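Local coordinates for DNA-binding protein HU (Thermus thermophilus HB8, PDB 5EKA), which wraps and condenses DNA as a histone-like homodimer, stabilising it against denaturation under extreme conditions, at the interface of chains A and B. Sequence-based numbering; all coordinates share one arbitrary frame. Chains: chain A/B, DNA-binding protein HU.

The interface of chains A and B. Residues chain A 29, 32-33, 36-37; chain B 11, 14-15, 19.
A:Lys36 lies with its aliphatic stem over the side chains of B:Leu11 and B:Gln14, where helix 23-42 of one subunit packs on helix 8-19 of the other in the helical part of the HU homodimer. Its CB sits between B:Gln14 OE1 (3.6 Å) and B:Leu11 CD2 (3.8 Å). CG and CD pass alongside B:Gln14, touching its CB and amide oxygen. The stem bends at chi2 (-65°), which lays CD 3.6 Å from B:Gln14 OE1, and CE and the amine NZ then lead away from this contact. The extended B:Gln14 side chain carries OE1 to water 1, 2.7 Å away, and the same water bonds the backbone O of A:Lys36, a water bridge beside the apolar contacts. An alanine in place of A:Lys36 would probably leave B:Gln14 CB and OE1 without the CG and CD packed alongside, opening a gap there, though the water bridge to the backbone O could remain. Next to it, B:Leu11 sends CD1 to A:Val37 CG2, the two side chains crossing at about a right angle, while A:Leu33 CD1 rests on B:Leu11 CB. The two methyls of B:Val15 divide between neighbouring residues of helix 23-42: with CG1 anti to the backbone N (chi1 175°) and CG2 anti to the carbonyl carbon, CG2 rests on A:Leu33 CA at 3.6 Å, and CG1 faces A:Ala32 CB and the carbonyl O of A:Met29. B:Thr19 ends the row, its methyl CG2 against A:Ala32 CB (3.8 Å) and its hydroxyl OG1 turned back onto its own helix, donating to B:Val15 O at 2.7 Å.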
loop_
_atom_site.group_PDB
_atom_site.type_symbol
_atom_site.label_atom_id
_atom_site.label_comp_id
_atom_site.label_asym_id
_atom_site.label_seq_id
_atom_site.Cartn_x
_atom_site.Cartn_y
_atom_site.Cartn_z
ATOM N N MET A 29 9.379 -0.295 -11.432
ATOM C CA MET A 29 8.038 0.270 -11.244
ATOM C C MET A 29 7.597 0.274 -9.783
ATOM O O MET A 29 7.104 1.301 -9.287
ATOM C CB MET A 29 7.029 -0.444 -12.147
ATOM C CG MET A 29 7.228 -0.170 -13.621
ATOM S SD MET A 29 5.984 -1.112 -14.522
ATOM C CE MET A 29 6.487 -0.761 -16.194
ATOM N N ALA A 32 9.596 2.838 -7.761
ATOM C CA ALA A 32 9.098 4.181 -8.088
ATOM C C ALA A 32 7.726 4.421 -7.481
ATOM O O ALA A 32 7.448 5.503 -6.997
ATOM C CB ALA A 32 9.055 4.422 -9.595
ATOM N N LEU A 33 6.850 3.424 -7.545
ATOM C CA LEU A 33 5.507 3.566 -7.002
ATOM C C LEU A 33 5.543 3.872 -5.521
ATOM O O LEU A 33 4.910 4.834 -5.064
ATOM C CB LEU A 33 4.692 2.294 -7.286
ATOM C CG LEU A 33 3.296 2.255 -6.682
ATOM C CD1 LEU A 33 2.379 3.323 -7.319
ATOM C CD2 LEU A 33 2.665 0.854 -6.708
ATOM N N LYS A 36 6.777 7.374 -4.825
ATOM C CA LYS A 36 5.802 8.411 -5.144
ATOM C C LYS A 36 4.681 8.438 -4.114
ATOM O O LYS A 36 4.166 9.539 -3.780
ATOM C CB LYS A 36 5.249 8.210 -6.581
ATOM C CG LYS A 36 6.269 8.466 -7.691
ATOM C CD LYS A 36 6.724 9.919 -7.757
ATOM C CE LYS A 36 7.839 10.131 -8.739
ATOM N NZ LYS A 36 8.259 11.554 -8.675
ATOM N N VAL A 37 4.352 7.278 -3.537
ATOM C CA VAL A 37 3.352 7.270 -2.461
ATOM C C VAL A 37 3.970 8.028 -1.287
ATOM O O VAL A 37 3.317 8.891 -0.742
ATOM C CB VAL A 37 2.857 5.855 -2.111
ATOM C CG1 VAL A 37 1.985 5.852 -0.842
ATOM C CG2 VAL A 37 2.121 5.282 -3.334
ATOM N N LEU B 11 -0.728 8.167 -9.957
ATOM C CA LEU B 11 0.482 7.390 -9.680
ATOM C C LEU B 11 1.022 6.662 -10.896
ATOM O O LEU B 11 2.225 6.624 -11.085
ATOM C CB LEU B 11 0.245 6.430 -8.521
ATOM C CG LEU B 11 0.155 7.113 -7.152
ATOM C CD1 LEU B 11 -0.378 6.134 -6.124
ATOM C CD2 LEU B 11 1.484 7.706 -6.675
ATOM N N GLN B 14 2.845 9.308 -12.813
ATOM C CA GLN B 14 4.076 9.700 -12.148
ATOM C C GLN B 14 5.132 8.618 -12.294
ATOM O O GLN B 14 6.265 8.908 -12.552
ATOM C CB GLN B 14 3.817 9.940 -10.665
ATOM C CG GLN B 14 3.023 11.200 -10.395
ATOM C CD GLN B 14 2.681 11.398 -8.943
ATOM O OE1 GLN B 14 3.192 10.732 -8.095
ATOM N NE2 GLN B 14 1.740 12.319 -8.672
ATOM N N VAL B 15 4.722 7.368 -12.156
ATOM C CA VAL B 15 5.651 6.244 -12.285
ATOM C C VAL B 15 6.119 6.058 -13.735
ATOM O O VAL B 15 7.304 5.818 -13.982
ATOM C CB VAL B 15 5.067 4.912 -11.727
ATOM C CG1 VAL B 15 6.045 3.770 -12.005
ATOM C CG2 VAL B 15 4.790 4.970 -10.230
ATOM N N THR B 19 10.184 6.332 -14.530
ATOM C CA THR B 19 10.857 5.112 -14.997
ATOM C C THR B 19 11.116 5.103 -16.503
ATOM O O THR B 19 11.907 4.272 -17.005
ATOM C CB THR B 19 10.026 3.853 -14.697
ATOM O OG1 THR B 19 8.746 3.928 -15.354
ATOM C CG2 THR B 19 9.861 3.688 -13.227
HETATM O O HOH W 1 3.849 11.673 -5.629
#